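Local atomic coordinates of protein tudor (Drosophila melanogaster, PDB entry 3NTK), a protein that recognises methylated arginines of the Piwi protein Aubergine through its extended Tudor domains and is required for primordial germ cell formation during oogenesis. Residues V8-P14 with L126-I130; D24-L28 with R106-H110; L53-P59 with T91-L97; R109-D114 with G149-L155. All coordinates share one frame; numbering follows the deposited sequence.

Interaction 1. Residues V8-P14 with L126-I130; sequences VVQFDGP and LQSFI
F11, V8 and P14 pack against I130 and L126 in a buried, largely apolar contact within the OB fold of this extended Tudor domain. Helix 120-131, in the place between the third and fourth strands where an OB fold carries its helix, lies here against the first strand, 4-11, and the corner that follows it. I130 CG2 lies 4.1 Å from V8 CG1 and also 4.1 Å from F11 CB, while the other branch, CG1, is left to the F11 ring. One turn back, L126 lies along the far end of that ring, with L126 CB 4.2 Å from F11 CZ. L126 CD1 lies 4.1 Å from P14 CG. The amide end of Q127 reaches the ring's edge, its plane turned 49° from the ring. F138 of strand 137-145 touches both V8 and I130, so a second strand borders the contact. With CG anti to the backbone N (chi1 -167°), F11 sends its ring across to the helix; G13 O sits toward the rim of one face, and over the other I130 CG1 stands 4.0 Å from the centroid in a CH-pi contact, 6° off the normal.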
loop_
_atom_site.group_PDB
_atom_site.type_symbol
_atom_site.label_atom_id
_atom_site.label_comp_id
_atom_site.label_asym_id
_atom_site.label_seq_id
_atom_site.Cartn_x
_atom_site.Cartn_y
_atom_site.Cartn_z
ATOM N N VAL A 8 -0.771 -1.973 8.597
ATOM C CA VAL A 8 -0.164 -0.807 7.965
ATOM C C VAL A 8 1.075 -1.308 7.225
ATOM O O VAL A 8 1.961 -1.909 7.829
ATOM C CB VAL A 8 0.246 0.245 9.020
ATOM C CG1 VAL A 8 0.929 1.429 8.349
ATOM C CG2 VAL A 8 -0.986 0.712 9.788
ATOM N N VAL A 9 1.139 -1.073 5.919
ATOM C CA VAL A 9 2.275 -1.542 5.134
ATOM C C VAL A 9 3.278 -0.451 4.791
ATOM O O VAL A 9 4.426 -0.742 4.442
ATOM C CB VAL A 9 1.810 -2.224 3.821
ATOM C CG1 VAL A 9 1.014 -3.478 4.152
ATOM C CG2 VAL A 9 0.964 -1.256 2.988
ATOM N N GLN A 10 2.843 0.800 4.888
ATOM C CA GLN A 10 3.704 1.937 4.598
ATOM C C GLN A 10 3.211 3.104 5.446
ATOM O O GLN A 10 2.019 3.391 5.466
ATOM C CB GLN A 10 3.613 2.297 3.115
ATOM C CG GLN A 10 4.645 3.302 2.651
ATOM C CD GLN A 10 6.020 2.685 2.479
ATOM O OE1 GLN A 10 6.996 3.386 2.205
ATOM N NE2 GLN A 10 6.102 1.365 2.632
ATOM N N PHE A 11 4.118 3.779 6.145
ATOM C CA PHE A 11 3.704 4.894 6.989
ATOM C C PHE A 11 4.667 6.075 6.927
ATOM O O PHE A 11 5.725 6.061 7.550
ATOM C CB PHE A 11 3.550 4.410 8.436
ATOM C CG PHE A 11 2.847 5.387 9.339
ATOM C CD1 PHE A 11 3.563 6.350 10.042
ATOM C CD2 PHE A 11 1.461 5.343 9.482
ATOM C CE1 PHE A 11 2.905 7.260 10.879
ATOM C CE2 PHE A 11 0.796 6.244 10.312
ATOM C CZ PHE A 11 1.522 7.203 11.012
ATOM N N ASP A 12 4.301 7.097 6.162
ATOM C CA ASP A 12 5.138 8.282 6.061
ATOM C C ASP A 12 4.734 9.261 7.159
ATOM O O ASP A 12 5.529 10.096 7.595
ATOM C CB ASP A 12 4.989 8.929 4.682
ATOM C CG ASP A 12 5.659 8.119 3.589
ATOM O OD1 ASP A 12 6.840 7.751 3.769
ATOM O OD2 ASP A 12 5.014 7.852 2.551
ATOM N N GLY A 13 3.491 9.129 7.609
ATOM C CA GLY A 13 2.975 9.988 8.660
ATOM C C GLY A 13 1.466 9.859 8.758
ATOM O O GLY A 13 0.851 9.172 7.940
ATOM N N PRO A 14 0.836 10.497 9.754
ATOM C CA PRO A 14 -0.618 10.412 9.897
ATOM C C PRO A 14 -1.374 10.865 8.649
ATOM O O PRO A 14 -2.422 10.313 8.325
ATOM C CB PRO A 14 -0.904 11.320 11.092
ATOM C CG PRO A 14 0.346 11.179 11.921
ATOM C CD PRO A 14 1.429 11.259 10.867
ATOM N N LEU A 126 3.537 8.762 16.731
ATOM C CA LEU A 126 2.963 7.691 15.928
ATOM C C LEU A 126 3.966 6.970 15.039
ATOM O O LEU A 126 3.871 5.761 14.859
ATOM C CB LEU A 126 1.799 8.221 15.084
ATOM C CG LEU A 126 0.419 7.833 15.617
ATOM C CD1 LEU A 126 -0.675 8.429 14.729
ATOM C CD2 LEU A 126 0.309 6.310 15.654
ATOM N N GLN A 127 4.925 7.704 14.485
ATOM C CA GLN A 127 5.933 7.097 13.617
ATOM C C GLN A 127 6.629 5.916 14.303
ATOM O O GLN A 127 6.677 4.810 13.762
ATOM C CB GLN A 127 6.983 8.134 13.215
ATOM C CG GLN A 127 7.976 7.629 12.183
ATOM C CD GLN A 127 7.381 7.555 10.789
ATOM O OE1 GLN A 127 7.934 6.909 9.900
ATOM N NE2 GLN A 127 6.258 8.232 10.587
ATOM N N SER A 128 7.161 6.157 15.499
ATOM C CA SER A 128 7.860 5.116 16.250
ATOM C C SER A 128 6.918 4.040 16.788
ATOM O O SER A 128 7.307 2.881 16.945
ATOM C CB SER A 128 8.651 5.742 17.407
ATOM O OG SER A 128 7.790 6.341 18.358
ATOM N N PHE A 129 5.679 4.417 17.073
ATOM C CA PHE A 129 4.707 3.463 17.583
ATOM C C PHE A 129 4.375 2.448 16.489
ATOM O O PHE A 129 4.303 1.244 16.741
ATOM C CB PHE A 129 3.442 4.204 18.038
ATOM C CG PHE A 129 2.385 3.312 18.625
ATOM C CD1 PHE A 129 1.470 2.657 17.805
ATOM C CD2 PHE A 129 2.303 3.127 20.003
ATOM C CE1 PHE A 129 0.485 1.833 18.347
ATOM C CE2 PHE A 129 1.323 2.304 20.555
ATOM C CZ PHE A 129 0.411 1.656 19.723
ATOM N N ILE A 130 4.199 2.949 15.269
ATOM C CA ILE A 130 3.873 2.110 14.122
ATOM C C ILE A 130 5.061 1.264 13.670
ATOM O O ILE A 130 4.904 0.080 13.371
ATOM C CB ILE A 130 3.406 2.966 12.921
ATOM C CG1 ILE A 130 2.181 3.799 13.311
ATOM C CG2 ILE A 130 3.089 2.068 11.734
ATOM C CD1 ILE A 130 0.978 2.982 13.728
#

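Interaction 2. Residues D24-L28 with R106-H110; sequences DVPAL and RYSRH
Y107 and R109 meet A27, L28 and D24 where the first turn of helix 25-38 lies beside the chain leading into the OB-fold strand 109-113. Y107 CG stands anti to the carbonyl carbon (chi1 -70°), which lays the ring with one face against the helix backbone: L28 N is 4.1 Å above its centre and A27 C nearer the rim. L28 CD1 comes to 3.7 Å from Y107 CD2, and at the far end A27 CB touches Y107 OH at 3.3 Å. A water bridges that hydroxyl to A27 O. D24 adds the charge: R109 NH2 bonds D24 OD2 at 2.9 Å on the syn side, 22° out of the carboxylate plane, and R109 NE adds a weak bond to the same oxygen. Two more waters donate to D24 OD2, linking it to the carbonyls of Y107 and R106. A serine in place of Y107 would probably uncover the backbone at A27 and L28 and leave D24 and R109 to hold the helix end with little apolar support. D84 OD1 accepts a hydrogen bond from Y107 N, D84 also touches L28, and strand 16-21 adjoins both partners, Q20 packing on L28 and M21 on R109.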
loop_
_atom_site.group_PDB
_atom_site.type_symbol
_atom_site.label_atom_id
_atom_site.label_comp_id
_atom_site.label_asym_id
_atom_site.label_seq_id
_atom_site.Cartn_x
_atom_site.Cartn_y
_atom_site.Cartn_z
ATOM N N ASP A 24 -9.388 -7.921 2.228
ATOM C CA ASP A 24 -8.763 -8.101 0.916
ATOM C C ASP A 24 -7.620 -9.118 0.896
ATOM O O ASP A 24 -7.095 -9.440 -0.174
ATOM C CB ASP A 24 -8.222 -6.767 0.380
ATOM C CG ASP A 24 -9.317 -5.764 0.072
ATOM O OD1 ASP A 24 -10.474 -6.183 -0.145
ATOM O OD2 ASP A 24 -9.006 -4.549 0.026
ATOM N N VAL A 25 -7.229 -9.621 2.064
ATOM C CA VAL A 25 -6.125 -10.576 2.133
ATOM C C VAL A 25 -6.310 -11.803 1.240
ATOM O O VAL A 25 -5.399 -12.173 0.502
ATOM C CB VAL A 25 -5.860 -11.020 3.596
ATOM C CG1 VAL A 25 -4.812 -12.128 3.631
ATOM C CG2 VAL A 25 -5.380 -9.828 4.413
ATOM N N PRO A 26 -7.488 -12.449 1.287
ATOM C CA PRO A 26 -7.697 -13.630 0.438
ATOM C C PRO A 26 -7.450 -13.323 -1.039
ATOM O O PRO A 26 -6.734 -14.056 -1.723
ATOM C CB PRO A 26 -9.155 -13.997 0.708
ATOM C CG PRO A 26 -9.353 -13.540 2.136
ATOM C CD PRO A 26 -8.670 -12.195 2.131
ATOM N N ALA A 27 -8.051 -12.239 -1.522
ATOM C CA ALA A 27 -7.895 -11.837 -2.918
ATOM C C ALA A 27 -6.434 -11.532 -3.231
ATOM O O ALA A 27 -5.927 -11.898 -4.292
ATOM C CB ALA A 27 -8.768 -10.622 -3.216
ATOM N N LEU A 28 -5.751 -10.868 -2.303
ATOM C CA LEU A 28 -4.346 -10.541 -2.506
ATOM C C LEU A 28 -3.498 -11.808 -2.588
ATOM O O LEU A 28 -2.577 -11.899 -3.406
ATOM C CB LEU A 28 -3.829 -9.655 -1.369
ATOM C CG LEU A 28 -2.338 -9.303 -1.448
ATOM C CD1 LEU A 28 -2.054 -8.573 -2.754
ATOM C CD2 LEU A 28 -1.940 -8.440 -0.253
ATOM N N ARG A 106 -6.538 -2.377 -6.705
ATOM C CA ARG A 106 -5.310 -2.396 -5.913
ATOM C C ARG A 106 -5.636 -2.946 -4.527
ATOM O O ARG A 106 -6.717 -2.669 -3.978
ATOM C CB ARG A 106 -4.738 -0.981 -5.792
ATOM C CG ARG A 106 -5.672 0.036 -5.142
ATOM C CD ARG A 106 -4.982 1.399 -5.056
ATOM N NE ARG A 106 -3.818 1.334 -4.176
ATOM C CZ ARG A 106 -2.704 2.038 -4.336
ATOM N NH1 ARG A 106 -2.579 2.881 -5.358
ATOM N NH2 ARG A 106 -1.711 1.895 -3.469
ATOM N N TYR A 107 -4.717 -3.725 -3.960
ATOM C CA TYR A 107 -4.955 -4.317 -2.651
ATOM C C TYR A 107 -4.333 -3.594 -1.461
ATOM O O TYR A 107 -4.394 -4.082 -0.334
ATOM C CB TYR A 107 -4.576 -5.800 -2.659
ATOM C CG TYR A 107 -5.532 -6.616 -3.498
ATOM C CD1 TYR A 107 -6.903 -6.587 -3.245
ATOM C CD2 TYR A 107 -5.076 -7.383 -4.568
ATOM C CE1 TYR A 107 -7.799 -7.300 -4.038
ATOM C CE2 TYR A 107 -5.965 -8.100 -5.368
ATOM C CZ TYR A 107 -7.324 -8.052 -5.096
ATOM O OH TYR A 107 -8.213 -8.751 -5.882
ATOM N N SER A 108 -3.723 -2.441 -1.718
ATOM C CA SER A 108 -3.199 -1.603 -0.641
ATOM C C SER A 108 -4.045 -0.338 -0.794
ATOM O O SER A 108 -4.443 0.020 -1.913
ATOM C CB SER A 108 -1.702 -1.285 -0.811
ATOM O OG SER A 108 -1.455 -0.351 -1.844
ATOM N N ARG A 109 -4.352 0.320 0.315
ATOM C CA ARG A 109 -5.168 1.524 0.260
ATOM C C ARG A 109 -4.481 2.705 0.898
ATOM O O ARG A 109 -3.923 2.591 1.988
ATOM C CB ARG A 109 -6.495 1.292 0.971
ATOM C CG ARG A 109 -7.250 0.116 0.435
ATOM C CD ARG A 109 -8.613 0.015 1.067
ATOM N NE ARG A 109 -9.280 -1.211 0.653
ATOM C CZ ARG A 109 -10.561 -1.469 0.877
ATOM N NH1 ARG A 109 -11.315 -0.579 1.512
ATOM N NH2 ARG A 109 -11.082 -2.618 0.473
ATOM N N HIS A 110 -4.511 3.840 0.208
ATOM C CA HIS A 110 -3.918 5.043 0.748
ATOM C C HIS A 110 -4.922 5.640 1.730
ATOM O O HIS A 110 -6.131 5.690 1.451
ATOM C CB HIS A 110 -3.609 6.053 -0.362
ATOM C CG HIS A 110 -2.903 7.277 0.130
ATOM N ND1 HIS A 110 -3.469 8.534 0.081
ATOM C CD2 HIS A 110 -1.696 7.431 0.727
ATOM C CE1 HIS A 110 -2.641 9.408 0.628
ATOM N NE2 HIS A 110 -1.559 8.766 1.028
HETATM O O HOH W 1 -6.740 -3.476 1.135
HETATM O O HOH W 2 -8.613 -2.659 -2.176
HETATM O O HOH W 3 -7.175 -11.176 -6.857
#

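Interaction 3. Residues L53-P59 with T91-L97; sequences LCVAQFP and TQQFRQL
L97 and T91 grip strand 53-58 from the two ends of a short antiparallel ladder, the one that joins the first and last strands of the four-stranded Tudor sheet, an SH3-like barrel in this family. Starting at L97 CB, the side chain touches C54 CA and V55 CG2; CG then stands anti to the backbone N (chi1 177°), and the branches part. L97 CD1 turns to V55 CG2 at 3.7 Å, and L97 CD2 to L53 CD2 at 3.9 Å. In the middle, V55 and R95 form a hydrogen-bonded pair, with R95 N to V55 O at 2.7 Å and V55 N to R95 O at 2.9 Å. A56 and F94 are the next, non-hydrogen-bonded pair, and C54 SG lies at the edge of the F94 ring, 3.9 Å from F94 CD2. Beyond them Q57 N donates to Q93 O at 3.1 Å. T91 OG1 takes over where the ladder ends: it donates to Q57 O at 2.8 Å, in the carbonyl plane, and accepts from Q93 N in an ST turn. A valine at T91 would probably leave both Q57 O and Q93 N without their hydroxyl partner and let the turn before F94 shift. Polar atoms thus run along the seam, so the backbone bonds set the register while the C54, A56 and F94 side chains pack on one face.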
loop_
_atom_site.group_PDB
_atom_site.type_symbol
_atom_site.label_atom_id
_atom_site.label_comp_id
_atom_site.label_asym_id
_atom_site.label_seq_id
_atom_site.Cartn_x
_atom_site.Cartn_y
_atom_site.Cartn_z
ATOM N N LEU A 53 0.392 0.239 -16.432
ATOM C CA LEU A 53 0.301 -0.829 -15.443
ATOM C C LEU A 53 1.092 -2.019 -15.976
ATOM O O LEU A 53 1.035 -2.327 -17.169
ATOM C CB LEU A 53 -1.161 -1.230 -15.233
ATOM C CG LEU A 53 -1.542 -1.655 -13.816
ATOM C CD1 LEU A 53 -1.364 -0.465 -12.871
ATOM C CD2 LEU A 53 -2.988 -2.136 -13.793
ATOM N N CYS A 54 1.835 -2.685 -15.100
ATOM C CA CYS A 54 2.627 -3.829 -15.521
ATOM C C CYS A 54 3.019 -4.664 -14.312
ATOM O O CYS A 54 2.466 -4.513 -13.224
ATOM C CB CYS A 54 3.895 -3.344 -16.230
ATOM S SG CYS A 54 5.011 -2.382 -15.152
ATOM N N VAL A 55 3.965 -5.564 -14.535
ATOM C CA VAL A 55 4.505 -6.423 -13.496
ATOM C C VAL A 55 5.947 -5.953 -13.409
ATOM O O VAL A 55 6.646 -5.913 -14.418
ATOM C CB VAL A 55 4.457 -7.909 -13.911
ATOM C CG1 VAL A 55 5.135 -8.768 -12.858
ATOM C CG2 VAL A 55 3.011 -8.348 -14.087
ATOM N N ALA A 56 6.386 -5.577 -12.214
ATOM C CA ALA A 56 7.741 -5.083 -12.035
ATOM C C ALA A 56 8.430 -5.756 -10.857
ATOM O O ALA A 56 7.789 -6.161 -9.889
ATOM C CB ALA A 56 7.716 -3.568 -11.839
ATOM N N GLN A 57 9.749 -5.869 -10.941
ATOM C CA GLN A 57 10.499 -6.506 -9.876
ATOM C C GLN A 57 10.992 -5.491 -8.851
ATOM O O GLN A 57 11.547 -4.455 -9.204
ATOM C CB GLN A 57 11.689 -7.271 -10.460
ATOM C CG GLN A 57 12.494 -8.024 -9.424
ATOM C CD GLN A 57 13.625 -8.820 -10.043
ATOM O OE1 GLN A 57 14.480 -8.270 -10.738
ATOM N NE2 GLN A 57 13.630 -10.123 -9.798
ATOM N N PHE A 58 10.762 -5.797 -7.582
ATOM C CA PHE A 58 11.206 -4.949 -6.479
ATOM C C PHE A 58 12.635 -5.411 -6.198
ATOM O O PHE A 58 12.843 -6.507 -5.688
ATOM C CB PHE A 58 10.307 -5.186 -5.260
ATOM C CG PHE A 58 10.648 -4.339 -4.063
ATOM C CD1 PHE A 58 11.239 -3.089 -4.213
ATOM C CD2 PHE A 58 10.316 -4.771 -2.785
ATOM C CE1 PHE A 58 11.491 -2.276 -3.100
ATOM C CE2 PHE A 58 10.563 -3.967 -1.664
ATOM C CZ PHE A 58 11.149 -2.721 -1.825
ATOM N N PRO A 59 13.633 -4.580 -6.538
ATOM C CA PRO A 59 15.060 -4.875 -6.346
ATOM C C PRO A 59 15.458 -5.372 -4.961
ATOM O O PRO A 59 16.342 -6.215 -4.825
ATOM C CB PRO A 59 15.734 -3.549 -6.685
ATOM C CG PRO A 59 14.814 -2.963 -7.709
ATOM C CD PRO A 59 13.461 -3.227 -7.094
ATOM N N THR A 91 13.145 0.561 -10.591
ATOM C CA THR A 91 13.473 -0.760 -11.113
ATOM C C THR A 91 13.725 -0.721 -12.616
ATOM O O THR A 91 13.428 0.268 -13.274
ATOM C CB THR A 91 12.339 -1.769 -10.818
ATOM O OG1 THR A 91 12.716 -3.070 -11.287
ATOM C CG2 THR A 91 11.048 -1.342 -11.505
ATOM N N GLN A 92 14.290 -1.799 -13.148
ATOM C CA GLN A 92 14.582 -1.896 -14.575
ATOM C C GLN A 92 13.921 -3.128 -15.176
ATOM O O GLN A 92 13.968 -3.332 -16.386
ATOM C CB GLN A 92 16.092 -2.006 -14.814
ATOM C CG GLN A 92 16.902 -0.798 -14.396
ATOM C CD GLN A 92 18.371 -0.952 -14.742
ATOM O OE1 GLN A 92 19.027 -1.891 -14.292
ATOM N NE2 GLN A 92 18.892 -0.033 -15.548
ATOM N N GLN A 93 13.304 -3.947 -14.331
ATOM C CA GLN A 93 12.678 -5.176 -14.801
ATOM C C GLN A 93 11.159 -5.084 -14.864
ATOM O O GLN A 93 10.491 -4.992 -13.832
ATOM C CB GLN A 93 13.093 -6.340 -13.895
ATOM C CG GLN A 93 14.608 -6.511 -13.759
ATOM C CD GLN A 93 15.311 -6.638 -15.106
ATOM O OE1 GLN A 93 14.800 -7.272 -16.028
ATOM N NE2 GLN A 93 16.498 -6.043 -15.217
ATOM N N PHE A 94 10.622 -5.115 -16.080
ATOM C CA PHE A 94 9.181 -5.026 -16.275
ATOM C C PHE A 94 8.678 -6.128 -17.185
ATOM O O PHE A 94 9.304 -6.450 -18.206
ATOM C CB PHE A 94 8.794 -3.686 -16.906
ATOM C CG PHE A 94 9.473 -2.506 -16.285
ATOM C CD1 PHE A 94 10.714 -2.079 -16.745
ATOM C CD2 PHE A 94 8.881 -1.826 -15.231
ATOM C CE1 PHE A 94 11.357 -0.990 -16.162
ATOM C CE2 PHE A 94 9.516 -0.733 -14.639
ATOM C CZ PHE A 94 10.757 -0.316 -15.109
ATOM N N ARG A 95 7.540 -6.704 -16.815
ATOM C CA ARG A 95 6.932 -7.738 -17.626
ATOM C C ARG A 95 5.475 -7.364 -17.830
ATOM O O ARG A 95 4.907 -6.587 -17.061
ATOM C CB ARG A 95 7.079 -9.097 -16.948
ATOM C CG ARG A 95 8.554 -9.456 -16.757
ATOM C CD ARG A 95 8.766 -10.847 -16.231
ATOM N NE ARG A 95 10.193 -11.097 -16.035
ATOM C CZ ARG A 95 10.697 -12.209 -15.516
ATOM N NH1 ARG A 95 9.891 -13.192 -15.138
ATOM N NH2 ARG A 95 12.010 -12.325 -15.351
ATOM N N GLN A 96 4.870 -7.912 -18.871
ATOM C CA GLN A 96 3.485 -7.593 -19.164
ATOM C C GLN A 96 2.492 -8.214 -18.188
ATOM O O GLN A 96 2.624 -9.365 -17.789
ATOM C CB GLN A 96 3.162 -8.000 -20.598
ATOM C CG GLN A 96 3.862 -7.102 -21.604
ATOM C CD GLN A 96 3.391 -7.326 -23.020
ATOM O OE1 GLN A 96 2.197 -7.509 -23.265
ATOM N NE2 GLN A 96 4.326 -7.293 -23.967
ATOM N N LEU A 97 1.507 -7.419 -17.791
ATOM C CA LEU A 97 0.478 -7.890 -16.870
ATOM C C LEU A 97 -0.718 -8.382 -17.679
ATOM O O LEU A 97 -1.313 -7.624 -18.442
ATOM C CB LEU A 97 0.039 -6.749 -15.948
ATOM C CG LEU A 97 -1.088 -7.008 -14.941
ATOM C CD1 LEU A 97 -0.633 -8.023 -13.893
ATOM C CD2 LEU A 97 -1.475 -5.688 -14.274
HETATM O O HOH W 4 1.110 -4.645 -18.747
#

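Interaction 4. Residues R109-D114 with G149-L155; sequences RHCELD and GTHVVRL
H110 CG stands anti to the backbone N (chi1 -176°) and carries the ring to T150, where H110 ND1 meets T150 OG1 at 2.8 Å, the hydroxyl lying in the imidazole plane at its edge. From there the backbones zip together. H151 N donates to H110 O at 3.0 Å, nearly straight at 173°; E112 N answers to H151 O, V153 N to E112 O, and D114 N to V153 O. This is parallel pairing, as expected between the third and fifth strands of an OB-fold barrel, here 109-113 and 151-157. One face carries C111, L113, H151 and V153; L113 CD2 reaches V153 CG2 at 4.0 Å and L155 CB at 3.6 Å. At the start of the strand, R109 NH1 makes a weak bond to H151 NE2, the guanidinium being held mainly by D24. Further out, S16 OG bonds H110 NE2; with both ring nitrogens held, rotation is probably fixed. E112 on the opposite face pairs with K146, while F17 covers both C111 and L113.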
loop_
_atom_site.group_PDB
_atom_site.type_symbol
_atom_site.label_atom_id
_atom_site.label_comp_id
_atom_site.label_asym_id
_atom_site.label_seq_id
_atom_site.Cartn_x
_atom_site.Cartn_y
_atom_site.Cartn_z
ATOM N N ARG A 109 -4.352 0.320 0.315
ATOM C CA ARG A 109 -5.168 1.524 0.260
ATOM C C ARG A 109 -4.481 2.705 0.898
ATOM O O ARG A 109 -3.923 2.591 1.988
ATOM C CB ARG A 109 -6.495 1.292 0.971
ATOM C CG ARG A 109 -7.250 0.116 0.435
ATOM C CD ARG A 109 -8.613 0.015 1.067
ATOM N NE ARG A 109 -9.280 -1.211 0.653
ATOM C CZ ARG A 109 -10.561 -1.469 0.877
ATOM N NH1 ARG A 109 -11.315 -0.579 1.512
ATOM N NH2 ARG A 109 -11.082 -2.618 0.473
ATOM N N HIS A 110 -4.511 3.840 0.208
ATOM C CA HIS A 110 -3.918 5.043 0.748
ATOM C C HIS A 110 -4.922 5.640 1.730
ATOM O O HIS A 110 -6.131 5.690 1.451
ATOM C CB HIS A 110 -3.609 6.053 -0.362
ATOM C CG HIS A 110 -2.903 7.277 0.130
ATOM N ND1 HIS A 110 -3.469 8.534 0.081
ATOM C CD2 HIS A 110 -1.696 7.431 0.727
ATOM C CE1 HIS A 110 -2.641 9.408 0.628
ATOM N NE2 HIS A 110 -1.559 8.766 1.028
ATOM N N CYS A 111 -4.413 6.092 2.872
ATOM C CA CYS A 111 -5.234 6.684 3.926
ATOM C C CYS A 111 -4.587 7.925 4.505
ATOM O O CYS A 111 -3.374 8.111 4.410
ATOM C CB CYS A 111 -5.402 5.716 5.104
ATOM S SG CYS A 111 -6.133 4.128 4.765
ATOM N N GLU A 112 -5.410 8.768 5.125
ATOM C CA GLU A 112 -4.917 9.954 5.810
ATOM C C GLU A 112 -5.810 10.108 7.031
ATOM O O GLU A 112 -7.025 9.941 6.950
ATOM C CB GLU A 112 -4.957 11.211 4.927
ATOM C CG GLU A 112 -6.315 11.723 4.498
ATOM C CD GLU A 112 -6.208 13.066 3.773
ATOM O OE1 GLU A 112 -5.376 13.172 2.844
ATOM O OE2 GLU A 112 -6.952 14.016 4.117
ATOM N N LEU A 113 -5.199 10.399 8.171
ATOM C CA LEU A 113 -5.958 10.536 9.401
ATOM C C LEU A 113 -6.804 11.787 9.484
ATOM O O LEU A 113 -6.441 12.843 8.966
ATOM C CB LEU A 113 -5.030 10.532 10.620
ATOM C CG LEU A 113 -4.411 9.219 11.097
ATOM C CD1 LEU A 113 -3.622 9.482 12.377
ATOM C CD2 LEU A 113 -5.503 8.197 11.343
ATOM N N ASP A 114 -7.949 11.640 10.140
ATOM C CA ASP A 114 -8.840 12.758 10.404
ATOM C C ASP A 114 -7.952 13.515 11.394
ATOM O O ASP A 114 -7.699 13.029 12.492
ATOM C CB ASP A 114 -10.098 12.240 11.102
ATOM C CG ASP A 114 -10.942 13.344 11.715
ATOM O OD1 ASP A 114 -10.487 14.506 11.786
ATOM O OD2 ASP A 114 -12.073 13.031 12.141
ATOM N N GLY A 149 -9.368 8.497 -4.350
ATOM C CA GLY A 149 -9.366 7.123 -3.888
ATOM C C GLY A 149 -8.880 7.001 -2.456
ATOM O O GLY A 149 -9.045 5.958 -1.827
ATOM N N THR A 150 -8.283 8.070 -1.943
ATOM C CA THR A 150 -7.764 8.077 -0.578
ATOM C C THR A 150 -8.876 8.028 0.466
ATOM O O THR A 150 -9.885 8.721 0.334
ATOM C CB THR A 150 -6.930 9.341 -0.322
ATOM O OG1 THR A 150 -5.798 9.350 -1.202
ATOM C CG2 THR A 150 -6.451 9.387 1.134
ATOM N N HIS A 151 -8.688 7.203 1.497
ATOM C CA HIS A 151 -9.660 7.098 2.582
ATOM C C HIS A 151 -9.273 8.043 3.717
ATOM O O HIS A 151 -8.110 8.083 4.110
ATOM C CB HIS A 151 -9.676 5.699 3.209
ATOM C CG HIS A 151 -10.276 4.630 2.354
ATOM N ND1 HIS A 151 -11.483 4.779 1.707
ATOM C CD2 HIS A 151 -9.878 3.357 2.120
ATOM C CE1 HIS A 151 -11.804 3.643 1.112
ATOM N NE2 HIS A 151 -10.847 2.764 1.348
ATOM N N VAL A 152 -10.238 8.793 4.241
ATOM C CA VAL A 152 -9.982 9.651 5.401
ATOM C C VAL A 152 -10.451 8.728 6.519
ATOM O O VAL A 152 -11.590 8.278 6.508
ATOM C CB VAL A 152 -10.830 10.929 5.395
ATOM C CG1 VAL A 152 -10.626 11.686 6.718
ATOM C CG2 VAL A 152 -10.430 11.810 4.215
ATOM N N VAL A 153 -9.575 8.433 7.472
ATOM C CA VAL A 153 -9.915 7.483 8.525
ATOM C C VAL A 153 -9.587 7.890 9.959
ATOM O O VAL A 153 -8.902 8.876 10.209
ATOM C CB VAL A 153 -9.183 6.133 8.278
ATOM C CG1 VAL A 153 -9.396 5.664 6.840
ATOM C CG2 VAL A 153 -7.683 6.292 8.568
ATOM N N ARG A 154 -10.109 7.102 10.895
ATOM C CA ARG A 154 -9.832 7.262 12.317
ATOM C C ARG A 154 -9.128 5.949 12.626
ATOM O O ARG A 154 -9.613 4.876 12.257
ATOM C CB ARG A 154 -11.115 7.379 13.135
ATOM C CG ARG A 154 -11.811 8.712 12.991
ATOM C CD ARG A 154 -13.104 8.729 13.784
ATOM N NE ARG A 154 -13.915 9.898 13.463
ATOM C CZ ARG A 154 -15.203 10.017 13.766
ATOM N NH1 ARG A 154 -15.831 9.039 14.404
ATOM N NH2 ARG A 154 -15.868 11.112 13.423
ATOM N N LEU A 155 -7.981 6.036 13.288
ATOM C CA LEU A 155 -7.182 4.856 13.589
ATOM C C LEU A 155 -7.378 4.309 15.000
ATOM O O LEU A 155 -7.495 5.066 15.969
ATOM C CB LEU A 155 -5.702 5.184 13.359
ATOM C CG LEU A 155 -4.657 4.074 13.501
ATOM C CD1 LEU A 155 -4.868 3.025 12.427
ATOM C CD2 LEU A 155 -3.260 4.679 13.395
HETATM O O HOH W 5 -7.641 4.210 -0.404
#

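Interactions 1, 2 and 4 all reach the same OB-fold sheet, whereas interaction 3 closes the Tudor sheet about 27 Å, centre to centre, from interaction 4. Interaction 1 is the buried one and works by apolar side chains between helix and strand. It touches interaction 4 directly, P14 and L126 both meeting L113. Interaction 2 lies at the surface and relies on a salt bridge, waters and one aromatic face. It shares R109 and H110 with interaction 4: the first residue of strand 109-113 meets D24 beside helix 25-38, and the strand pairs with 151-157 along its length. Interactions 3 and 4, both partly buried, are backbone ladders, one antiparallel and the other parallel.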